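Oxysterol-binding protein homolog 3 (Saccharomyces cerevisiae, PDB 4IC4) carries sterols and phospholipids between membranes in a hydrophobic pocket of its OSBP-related domain, in a directional transport coupled to phosphoinositides. Local coordinates at residues N66-E77 against Y296-N306; R213-F221 against I233-R244. All coordinates share one frame; numbering follows the deposited sequence.

Contact 1: residues N66-E77 against Y296-N306; sequences NEPISILQLISE and YGFTKFTANLN
Asn66 O approaches Tyr296 CE1, while its side chain bonds through ND2 to Lys118 O and through OD1 to Lys342. Glu67 and Pro68 lie over one face of the Tyr296 ring, Glu67 through CA and Pro68 through CD, which stands 3.5 Å from the ring centroid and 22° off its normal, a CH-pi contact. The carboxylate of Glu67 turns to a second ring: OE1 meets Phe298 CE1 at 3.5 Å in the plane of the ring, with carboxylate and ring planes nearly perpendicular, while a salt bridge to Arg114 holds the same oxygen. Pro68 centres an inverse gamma turn, closed by Ile69 N on Glu67 O, and this corner sends Ile69 CG2 to Phe298 CZ at 4.1 Å.

Ser70 and Gln73 form a capping box at the start of helix 71-76. Gln73 OE1 receives Ser70 N on a lone pair at 2.8 Å, which fixes the amide and leaves NE2 facing Leu305 O, a weak, bent bond. Leu305 CD1 comes within 3.4 Å of Gln73 O and also touches Glu77 CG. With CG anti to its own carbonyl carbon (chi1 -67°) and an extended chain beyond, Glu77 reaches Thr302, whose OG1 donates to OE1 over 2.7 Å from above the carboxylate plane. A water bridges that oxygen to Thr299 OG1, and Arg114 pairs with OE2.

The short segments of helices 71-76 and 300-305 run at 147°, their axes 10.0 Å apart: an obliquely antiparallel pair of short helices, the first capped by Ser70, buried within the lipid-binding ORD next to the phosphatidylinositol 4-phosphate site that includes Lys118.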
loop_
_atom_site.group_PDB
_atom_site.type_symbol
_atom_site.label_atom_id
_atom_site.label_comp_id
_atom_site.label_asym_id
_atom_site.label_seq_id
_atom_site.Cartn_x
_atom_site.Cartn_y
_atom_site.Cartn_z
ATOM N N ASN A 66 -11.826 10.513 -4.568
ATOM C CA ASN A 66 -11.299 9.180 -4.287
ATOM C C ASN A 66 -11.200 8.265 -5.502
ATOM O O ASN A 66 -11.751 8.546 -6.571
ATOM C CB ASN A 66 -12.199 8.471 -3.265
ATOM C CG ASN A 66 -12.219 9.154 -1.917
ATOM O OD1 ASN A 66 -13.238 9.138 -1.222
ATOM N ND2 ASN A 66 -11.101 9.741 -1.527
ATOM N N GLU A 67 -10.466 7.170 -5.311
ATOM C CA GLU A 67 -10.349 6.102 -6.293
ATOM C C GLU A 67 -11.086 4.986 -5.538
ATOM O O GLU A 67 -11.163 5.021 -4.305
ATOM C CB GLU A 67 -8.887 5.741 -6.580
ATOM C CG GLU A 67 -8.026 5.490 -5.366
ATOM C CD GLU A 67 -6.590 5.170 -5.736
ATOM O OE1 GLU A 67 -6.202 5.429 -6.896
ATOM O OE2 GLU A 67 -5.849 4.669 -4.866
ATOM N N PRO A 68 -11.636 3.995 -6.253
ATOM C CA PRO A 68 -12.381 2.909 -5.608
ATOM C C PRO A 68 -11.690 1.824 -4.784
ATOM O O PRO A 68 -11.942 0.639 -4.986
ATOM C CB PRO A 68 -13.205 2.331 -6.758
ATOM C CG PRO A 68 -12.290 2.491 -7.919
ATOM C CD PRO A 68 -11.698 3.875 -7.722
ATOM N N ILE A 69 -10.831 2.232 -3.857
ATOM C CA ILE A 69 -10.173 1.293 -2.940
ATOM C C ILE A 69 -9.905 2.034 -1.634
ATOM O O ILE A 69 -9.932 3.267 -1.596
ATOM C CB ILE A 69 -8.811 0.728 -3.467
ATOM C CG1 ILE A 69 -7.817 1.862 -3.718
ATOM C CG2 ILE A 69 -9.034 -0.136 -4.701
ATOM C CD1 ILE A 69 -6.398 1.359 -3.933
ATOM N N SER A 70 -9.675 1.286 -0.556
ATOM C CA SER A 70 -9.384 1.894 0.742
ATOM C C SER A 70 -7.872 1.980 0.920
ATOM O O SER A 70 -7.116 1.386 0.148
ATOM C CB SER A 70 -9.976 1.056 1.879
ATOM O OG SER A 70 -9.225 -0.133 2.069
ATOM N N ILE A 71 -7.423 2.706 1.940
ATOM C CA ILE A 71 -5.983 2.820 2.163
ATOM C C ILE A 71 -5.379 1.453 2.485
ATOM O O ILE A 71 -4.229 1.182 2.144
ATOM C CB ILE A 71 -5.659 3.808 3.303
ATOM C CG1 ILE A 71 -6.137 5.209 2.916
ATOM C CG2 ILE A 71 -4.149 3.821 3.573
ATOM C CD1 ILE A 71 -5.875 6.262 3.975
ATOM N N LEU A 72 -6.148 0.586 3.140
ATOM C CA LEU A 72 -5.641 -0.748 3.451
ATOM C C LEU A 72 -5.335 -1.474 2.144
ATOM O O LEU A 72 -4.332 -2.182 2.035
ATOM C CB LEU A 72 -6.670 -1.547 4.253
ATOM C CG LEU A 72 -7.004 -1.028 5.654
ATOM C CD1 LEU A 72 -8.149 -1.852 6.242
ATOM C CD2 LEU A 72 -5.774 -1.108 6.543
ATOM N N GLN A 73 -6.203 -1.296 1.152
ATOM C CA GLN A 73 -6.000 -1.927 -0.144
ATOM C C GLN A 73 -4.799 -1.297 -0.866
ATOM O O GLN A 73 -3.995 -2.003 -1.479
ATOM C CB GLN A 73 -7.288 -1.825 -0.975
ATOM C CG GLN A 73 -8.405 -2.688 -0.378
ATOM C CD GLN A 73 -9.761 -2.479 -1.021
ATOM O OE1 GLN A 73 -10.245 -1.352 -1.136
ATOM N NE2 GLN A 73 -10.395 -3.577 -1.428
ATOM N N LEU A 74 -4.662 0.025 -0.774
ATOM C CA LEU A 74 -3.536 0.710 -1.405
ATOM C C LEU A 74 -2.204 0.188 -0.870
ATOM O O LEU A 74 -1.306 -0.156 -1.637
ATOM C CB LEU A 74 -3.600 2.218 -1.147
ATOM C CG LEU A 74 -2.311 2.957 -1.529
ATOM C CD1 LEU A 74 -2.141 2.934 -3.036
ATOM C CD2 LEU A 74 -2.353 4.392 -1.023
ATOM N N ILE A 75 -2.072 0.133 0.449
ATOM C CA ILE A 75 -0.821 -0.335 1.028
ATOM C C ILE A 75 -0.559 -1.810 0.702
ATOM O O ILE A 75 0.595 -2.241 0.637
ATOM C CB ILE A 75 -0.801 -0.074 2.542
ATOM C CG1 ILE A 75 -0.872 1.440 2.778
ATOM C CG2 ILE A 75 0.470 -0.650 3.161
ATOM C CD1 ILE A 75 -0.933 1.842 4.238
ATOM N N SER A 76 -1.620 -2.578 0.468
ATOM C CA SER A 76 -1.458 -3.985 0.105
ATOM C C SER A 76 -0.765 -4.124 -1.246
ATOM O O SER A 76 -0.242 -5.190 -1.570
ATOM C CB SER A 76 -2.813 -4.694 0.047
ATOM O OG SER A 76 -3.381 -4.789 1.338
ATOM N N GLU A 77 -0.768 -3.053 -2.039
ATOM C CA GLU A 77 -0.110 -3.088 -3.341
ATOM C C GLU A 77 1.399 -3.173 -3.155
ATOM O O GLU A 77 2.143 -3.425 -4.108
ATOM C CB GLU A 77 -0.495 -1.859 -4.172
ATOM C CG GLU A 77 -1.969 -1.861 -4.558
ATOM C CD GLU A 77 -2.373 -0.674 -5.409
ATOM O OE1 GLU A 77 -1.965 -0.604 -6.590
ATOM O OE2 GLU A 77 -3.102 0.192 -4.887
ATOM N N TYR A 296 -8.406 5.360 -13.509
ATOM C CA TYR A 296 -7.538 5.753 -12.400
ATOM C C TYR A 296 -6.072 5.342 -12.527
ATOM O O TYR A 296 -5.316 5.469 -11.566
ATOM C CB TYR A 296 -8.087 5.171 -11.091
ATOM C CG TYR A 296 -9.533 5.512 -10.807
ATOM C CD1 TYR A 296 -9.881 6.750 -10.272
ATOM C CD2 TYR A 296 -10.548 4.600 -11.083
ATOM C CE1 TYR A 296 -11.207 7.076 -10.015
ATOM C CE2 TYR A 296 -11.887 4.917 -10.833
ATOM C CZ TYR A 296 -12.203 6.157 -10.298
ATOM O OH TYR A 296 -13.512 6.485 -10.039
ATOM N N GLY A 297 -5.667 4.857 -13.695
ATOM C CA GLY A 297 -4.285 4.439 -13.866
ATOM C C GLY A 297 -3.966 3.169 -13.093
ATOM O O GLY A 297 -2.804 2.859 -12.837
ATOM N N PHE A 298 -5.012 2.432 -12.732
ATOM C CA PHE A 298 -4.889 1.181 -11.976
ATOM C C PHE A 298 -4.070 0.096 -12.667
ATOM O O PHE A 298 -4.078 -0.016 -13.895
ATOM C CB PHE A 298 -6.274 0.567 -11.742
ATOM C CG PHE A 298 -6.978 1.037 -10.497
ATOM C CD1 PHE A 298 -6.622 2.216 -9.849
ATOM C CD2 PHE A 298 -8.054 0.300 -10.005
ATOM C CE1 PHE A 298 -7.334 2.654 -8.729
ATOM C CE2 PHE A 298 -8.766 0.728 -8.895
ATOM C CZ PHE A 298 -8.408 1.903 -8.256
ATOM N N THR A 299 -3.376 -0.712 -11.870
ATOM C CA THR A 299 -2.658 -1.858 -12.413
ATOM C C THR A 299 -3.706 -2.969 -12.362
ATOM O O THR A 299 -4.778 -2.794 -11.769
ATOM C CB THR A 299 -1.461 -2.318 -11.535
ATOM O OG1 THR A 299 -1.945 -2.937 -10.333
ATOM C CG2 THR A 299 -0.566 -1.143 -11.181
ATOM N N LYS A 300 -3.423 -4.104 -12.986
ATOM C CA LYS A 300 -4.369 -5.204 -12.926
ATOM C C LYS A 300 -4.507 -5.632 -11.469
ATOM O O LYS A 300 -5.593 -5.983 -11.020
ATOM C CB LYS A 300 -3.899 -6.376 -13.789
ATOM C CG LYS A 300 -4.102 -6.126 -15.268
ATOM C CD LYS A 300 -3.666 -7.309 -16.110
ATOM C CE LYS A 300 -3.915 -7.036 -17.584
ATOM N NZ LYS A 300 -3.480 -8.177 -18.435
ATOM N N PHE A 301 -3.402 -5.577 -10.728
ATOM C CA PHE A 301 -3.414 -5.958 -9.317
ATOM C C PHE A 301 -4.346 -5.018 -8.543
ATOM O O PHE A 301 -5.138 -5.463 -7.710
ATOM C CB PHE A 301 -1.993 -5.890 -8.739
ATOM C CG PHE A 301 -1.856 -6.500 -7.365
ATOM C CD1 PHE A 301 -1.772 -7.880 -7.202
ATOM C CD2 PHE A 301 -1.787 -5.691 -6.235
ATOM C CE1 PHE A 301 -1.618 -8.447 -5.936
ATOM C CE2 PHE A 301 -1.631 -6.254 -4.959
ATOM C CZ PHE A 301 -1.546 -7.630 -4.815
ATOM N N THR A 302 -4.261 -3.720 -8.824
ATOM C CA THR A 302 -5.120 -2.756 -8.139
ATOM C C THR A 302 -6.587 -3.068 -8.421
ATOM O O THR A 302 -7.424 -3.054 -7.521
ATOM C CB THR A 302 -4.873 -1.313 -8.620
ATOM O OG1 THR A 302 -3.468 -1.080 -8.757
ATOM C CG2 THR A 302 -5.459 -0.318 -7.616
ATOM N N ALA A 303 -6.889 -3.337 -9.688
ATOM C CA ALA A 303 -8.250 -3.633 -10.108
ATOM C C ALA A 303 -8.822 -4.880 -9.453
ATOM O O ALA A 303 -10.041 -5.030 -9.341
ATOM C CB ALA A 303 -8.300 -3.769 -11.627
ATOM N N ASN A 304 -7.940 -5.773 -9.013
ATOM C CA ASN A 304 -8.363 -7.014 -8.383
ATOM C C ASN A 304 -8.534 -6.940 -6.873
ATOM O O ASN A 304 -9.119 -7.838 -6.271
ATOM C CB ASN A 304 -7.377 -8.131 -8.733
ATOM C CG ASN A 304 -7.494 -8.565 -10.178
ATOM O OD1 ASN A 304 -8.573 -8.483 -10.765
ATOM N ND2 ASN A 304 -6.398 -9.047 -10.752
ATOM N N LEU A 305 -8.040 -5.865 -6.269
ATOM C CA LEU A 305 -8.118 -5.692 -4.822
ATOM C C LEU A 305 -9.527 -5.727 -4.240
ATOM O O LEU A 305 -9.772 -6.375 -3.218
ATOM C CB LEU A 305 -7.455 -4.367 -4.423
ATOM C CG LEU A 305 -5.933 -4.267 -4.553
ATOM C CD1 LEU A 305 -5.521 -2.809 -4.436
ATOM C CD2 LEU A 305 -5.255 -5.120 -3.484
ATOM N N ASN A 306 -10.453 -5.033 -4.891
ATOM C CA ASN A 306 -11.817 -4.947 -4.382
ATOM C C ASN A 306 -12.787 -5.972 -4.942
ATOM O O ASN A 306 -14.000 -5.823 -4.782
ATOM C CB ASN A 306 -12.376 -3.540 -4.628
ATOM C CG ASN A 306 -13.432 -3.143 -3.611
ATOM O OD1 ASN A 306 -14.427 -2.491 -3.947
ATOM N ND2 ASN A 306 -13.214 -3.519 -2.357
HETATM O O HOH W 1 -0.782 -2.727 -7.843
#

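Contact 2: residues R213-F221 against I233-R244; sequences RYMEPVNEF and ILFDKAGMFSGR
Phe235 lies with one ring face against Pro217, whose CB sits 3.6 Å from the ring centroid and only 4° off the normal, a CH-pi contact over the centre. The two belong to a beta hairpin, strands 214-225 and 230-235, in the beta barrel of the OSBP-related domain. Ile233 CG2, from Phe235's own strand, lies over the opposite face, and the ring is thus sandwiched. Phe221 adds CD2, 3.9 Å from Phe235 CE2. Were Phe235 replaced by alanine, a gap would probably open between Pro217 and Ile233, and the Phe221 edge would lose its neighbour.

Phe221 and Ile233 are an antiparallel hydrogen-bonded pair, linked both ways through their backbones; Ile233 N reaches Phe221 O at 2.9 Å. Phe221 CG is wedged between its backbone N and carbonyl carbon (chi1 83°), a setting in which CE2 meets Ile233 CB at 3.6 Å and CD1 of the isoleucine lies over the ring face. Helix 94-104 adjoins both residues. Next to them Glu220 and Leu234 make a non-hydrogen-bonded pair, followed by Phe235 N on Asn219 O.

Beyond Phe235 the strands part, and water 4 lies within bonding reach of both Pro217 O and Asp236 O. Farther out the second segment loops back, bringing Arg244 against Tyr214: the aliphatic CG lies 3.9 Å from CD1 of the ring, while the guanidinium plane stands 87° from the ring plane. Arg244 NH1 also bonds to Arg110 O and NE pairs with Glu246. Glu216 OE2 accepts from Ser245 N, and OE1 forms a salt bridge with Lys206. Water 3 accepts from both Met215 N and Arg244 NH1, each at 2.9 Å.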
loop_
_atom_site.group_PDB
_atom_site.type_symbol
_atom_site.label_atom_id
_atom_site.label_comp_id
_atom_site.label_asym_id
_atom_site.label_seq_id
_atom_site.Cartn_x
_atom_site.Cartn_y
_atom_site.Cartn_z
ATOM N N ARG A 213 -0.816 16.674 -12.852
ATOM C CA ARG A 213 -0.243 16.279 -11.572
ATOM C C ARG A 213 0.499 14.957 -11.718
ATOM O O ARG A 213 0.148 14.133 -12.558
ATOM C CB ARG A 213 -1.355 16.123 -10.531
ATOM C CG ARG A 213 -2.080 17.416 -10.195
ATOM C CD ARG A 213 -3.392 17.149 -9.472
ATOM N NE ARG A 213 -3.224 16.258 -8.329
ATOM C CZ ARG A 213 -4.218 15.859 -7.540
ATOM N NH1 ARG A 213 -5.457 16.278 -7.767
ATOM N NH2 ARG A 213 -3.974 15.034 -6.529
ATOM N N TYR A 214 1.529 14.765 -10.902
ATOM C CA TYR A 214 2.301 13.527 -10.927
ATOM C C TYR A 214 3.104 13.365 -9.644
ATOM O O TYR A 214 3.265 14.309 -8.871
ATOM C CB TYR A 214 3.234 13.492 -12.147
ATOM C CG TYR A 214 4.385 14.472 -12.113
ATOM C CD1 TYR A 214 5.568 14.171 -11.439
ATOM C CD2 TYR A 214 4.293 15.703 -12.762
ATOM C CE1 TYR A 214 6.632 15.071 -11.414
ATOM C CE2 TYR A 214 5.349 16.609 -12.742
ATOM C CZ TYR A 214 6.513 16.289 -12.069
ATOM O OH TYR A 214 7.554 17.189 -12.049
ATOM N N MET A 215 3.598 12.154 -9.419
ATOM C CA MET A 215 4.387 11.860 -8.233
ATOM C C MET A 215 5.745 11.296 -8.603
ATOM O O MET A 215 5.905 10.663 -9.646
ATOM C CB MET A 215 3.658 10.853 -7.346
ATOM C CG MET A 215 2.489 11.432 -6.589
ATOM S SD MET A 215 1.559 10.162 -5.712
ATOM C CE MET A 215 2.792 9.565 -4.555
ATOM N N GLU A 216 6.722 11.529 -7.738
ATOM C CA GLU A 216 8.066 11.019 -7.962
ATOM C C GLU A 216 8.769 10.851 -6.620
ATOM O O GLU A 216 8.541 11.619 -5.681
ATOM C CB GLU A 216 8.864 11.976 -8.858
ATOM C CG GLU A 216 9.290 13.272 -8.186
ATOM C CD GLU A 216 10.026 14.214 -9.126
ATOM O OE1 GLU A 216 10.691 15.147 -8.629
ATOM O OE2 GLU A 216 9.932 14.030 -10.360
ATOM N N PRO A 217 9.616 9.819 -6.498
ATOM C CA PRO A 217 10.339 9.593 -5.247
ATOM C C PRO A 217 11.475 10.604 -5.157
ATOM O O PRO A 217 11.944 11.109 -6.179
ATOM C CB PRO A 217 10.845 8.162 -5.398
ATOM C CG PRO A 217 11.103 8.066 -6.865
ATOM C CD PRO A 217 9.890 8.744 -7.467
ATOM N N VAL A 218 11.911 10.901 -3.940
ATOM C CA VAL A 218 12.997 11.853 -3.741
ATOM C C VAL A 218 13.981 11.362 -2.692
ATOM O O VAL A 218 13.705 10.413 -1.955
ATOM C CB VAL A 218 12.467 13.240 -3.300
ATOM C CG1 VAL A 218 11.618 13.848 -4.402
ATOM C CG2 VAL A 218 11.661 13.109 -2.014
ATOM N N ASN A 219 15.135 12.017 -2.635
ATOM C CA ASN A 219 16.170 11.676 -1.672
ATOM C C ASN A 219 16.648 10.236 -1.809
ATOM O O ASN A 219 16.872 9.751 -2.916
ATOM C CB ASN A 219 15.657 11.941 -0.252
ATOM C CG ASN A 219 15.418 13.418 0.015
ATOM O OD1 ASN A 219 14.776 13.787 0.998
ATOM N ND2 ASN A 219 15.943 14.269 -0.859
ATOM N N GLU A 220 16.792 9.550 -0.681
ATOM C CA GLU A 220 17.278 8.177 -0.678
ATOM C C GLU A 220 16.731 7.409 0.519
ATOM O O GLU A 220 16.055 7.975 1.378
ATOM C CB GLU A 220 18.804 8.189 -0.598
ATOM C CG GLU A 220 19.321 8.733 0.730
ATOM C CD GLU A 220 20.531 9.636 0.575
ATOM O OE1 GLU A 220 21.568 9.171 0.059
ATOM O OE2 GLU A 220 20.441 10.819 0.970
ATOM N N PHE A 221 17.028 6.114 0.566
ATOM C CA PHE A 221 16.617 5.268 1.680
ATOM C C PHE A 221 17.452 3.995 1.645
ATOM O O PHE A 221 18.030 3.654 0.609
ATOM C CB PHE A 221 15.107 4.965 1.630
ATOM C CG PHE A 221 14.722 3.830 0.723
ATOM C CD1 PHE A 221 14.465 2.565 1.247
ATOM C CD2 PHE A 221 14.565 4.035 -0.642
ATOM C CE1 PHE A 221 14.049 1.521 0.423
ATOM C CE2 PHE A 221 14.151 2.998 -1.477
ATOM C CZ PHE A 221 13.891 1.739 -0.946
ATOM N N ILE A 233 19.638 3.131 -1.798
ATOM C CA ILE A 233 18.895 3.500 -2.998
ATOM C C ILE A 233 18.815 5.013 -3.125
ATOM O O ILE A 233 18.314 5.688 -2.230
ATOM C CB ILE A 233 17.447 2.945 -2.965
ATOM C CG1 ILE A 233 17.464 1.418 -2.872
ATOM C CG2 ILE A 233 16.698 3.367 -4.215
ATOM C CD1 ILE A 233 17.753 0.881 -1.489
ATOM N N LEU A 234 19.317 5.540 -4.238
ATOM C CA LEU A 234 19.286 6.977 -4.475
ATOM C C LEU A 234 18.503 7.290 -5.742
ATOM O O LEU A 234 18.782 6.744 -6.808
ATOM C CB LEU A 234 20.709 7.538 -4.592
ATOM C CG LEU A 234 21.641 6.955 -5.655
ATOM C CD1 LEU A 234 22.863 7.849 -5.800
ATOM C CD2 LEU A 234 22.055 5.544 -5.273
ATOM N N PHE A 235 17.515 8.168 -5.619
ATOM C CA PHE A 235 16.688 8.549 -6.754
ATOM C C PHE A 235 17.259 9.769 -7.468
ATOM O O PHE A 235 17.802 10.672 -6.830
ATOM C CB PHE A 235 15.264 8.831 -6.276
ATOM C CG PHE A 235 14.595 7.638 -5.656
ATOM C CD1 PHE A 235 14.095 6.614 -6.453
ATOM C CD2 PHE A 235 14.509 7.515 -4.275
ATOM C CE1 PHE A 235 13.520 5.481 -5.881
ATOM C CE2 PHE A 235 13.937 6.387 -3.697
ATOM C CZ PHE A 235 13.443 5.371 -4.501
ATOM N N ASP A 236 17.136 9.787 -8.792
ATOM C CA ASP A 236 17.641 10.902 -9.592
ATOM C C ASP A 236 16.967 12.202 -9.181
ATOM O O ASP A 236 15.777 12.220 -8.868
ATOM C CB ASP A 236 17.379 10.663 -11.079
ATOM C CG ASP A 236 18.209 9.532 -11.650
ATOM O OD1 ASP A 236 19.071 8.991 -10.927
ATOM O OD2 ASP A 236 17.998 9.188 -12.833
ATOM N N LYS A 237 17.722 13.296 -9.186
ATOM C CA LYS A 237 17.145 14.581 -8.820
ATOM C C LYS A 237 16.547 15.268 -10.039
ATOM O O LYS A 237 17.178 15.352 -11.091
ATOM C CB LYS A 237 18.193 15.493 -8.181
ATOM C CG LYS A 237 17.606 16.815 -7.704
ATOM C CD LYS A 237 18.621 17.673 -6.973
ATOM C CE LYS A 237 17.996 18.990 -6.536
ATOM N NZ LYS A 237 16.837 18.788 -5.622
ATOM N N ALA A 238 15.321 15.757 -9.887
ATOM C CA ALA A 238 14.625 16.444 -10.967
ATOM C C ALA A 238 13.614 17.415 -10.372
ATOM O O ALA A 238 12.761 17.021 -9.576
ATOM C CB ALA A 238 13.919 15.431 -11.858
ATOM N N GLY A 239 13.710 18.685 -10.754
ATOM C CA GLY A 239 12.784 19.667 -10.223
ATOM C C GLY A 239 12.670 20.971 -10.990
ATOM O O GLY A 239 12.410 22.014 -10.388
ATOM N N MET A 240 12.854 20.930 -12.308
ATOM C CA MET A 240 12.743 22.150 -13.101
ATOM C C MET A 240 12.796 21.962 -14.616
ATOM O O MET A 240 12.368 22.845 -15.360
ATOM C CB MET A 240 13.822 23.154 -12.678
ATOM C CG MET A 240 13.704 24.508 -13.365
ATOM S SD MET A 240 14.837 25.741 -12.706
ATOM C CE MET A 240 13.806 26.507 -11.448
ATOM N N PHE A 241 13.309 20.828 -15.086
ATOM C CA PHE A 241 13.387 20.618 -16.528
ATOM C C PHE A 241 13.356 19.159 -16.974
ATOM O O PHE A 241 12.604 18.800 -17.881
ATOM C CB PHE A 241 14.647 21.297 -17.076
ATOM C CG PHE A 241 14.612 21.535 -18.559
ATOM C CD1 PHE A 241 14.650 20.469 -19.455
ATOM C CD2 PHE A 241 14.524 22.829 -19.063
ATOM C CE1 PHE A 241 14.600 20.690 -20.830
ATOM C CE2 PHE A 241 14.473 23.060 -20.436
ATOM C CZ PHE A 241 14.511 21.988 -21.321
ATOM N N SER A 242 14.172 18.321 -16.343
ATOM C CA SER A 242 14.244 16.906 -16.699
ATOM C C SER A 242 12.920 16.151 -16.556
ATOM O O SER A 242 12.887 14.925 -16.676
ATOM C CB SER A 242 15.322 16.213 -15.861
ATOM O OG SER A 242 15.076 16.372 -14.474
ATOM N N GLY A 243 11.837 16.880 -16.308
ATOM C CA GLY A 243 10.540 16.245 -16.158
ATOM C C GLY A 243 10.476 15.372 -14.919
ATOM O O GLY A 243 11.213 15.597 -13.960
ATOM N N ARG A 244 9.596 14.375 -14.934
ATOM C CA ARG A 244 9.451 13.474 -13.794
ATOM C C ARG A 244 10.697 12.619 -13.587
ATOM O O ARG A 244 11.241 12.057 -14.538
ATOM C CB ARG A 244 8.238 12.553 -13.988
ATOM C CG ARG A 244 8.032 11.556 -12.844
ATOM C CD ARG A 244 6.757 10.733 -13.013
ATOM N NE ARG A 244 6.809 9.828 -14.159
ATOM C CZ ARG A 244 5.805 9.039 -14.537
ATOM N NH1 ARG A 244 4.660 9.038 -13.858
ATOM N NH2 ARG A 244 5.944 8.252 -15.595
HETATM O O HOH W 2 9.998 16.579 -11.422
HETATM O O HOH W 3 3.816 9.803 -11.179
HETATM O O HOH W 4 14.049 12.693 -6.902
HETATM O O HOH W 5 18.060 12.261 -4.586
#

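How the contacts relate
From the N terminus, the chain first passes residues 66-77, a short strand and a short helix, then runs through helices 83-88 and 94-104 and the strands from 118-120 to 281-284 before 296-306 returns to close contact 1 across 218 intervening residues. Contact 2 is nested within that long loop: after 213-221 the chain turns through only 11 residues before 233-244 comes back, closing a local hairpin. The two do not cross. Their centres lie 23 Å apart and their nearest atoms about 8 Å apart, without touching. Contact 1 thus ties the early helical region to the segment that follows strand 281-284, near the centre of the chain, whereas contact 2 joins neighbouring strands farther out.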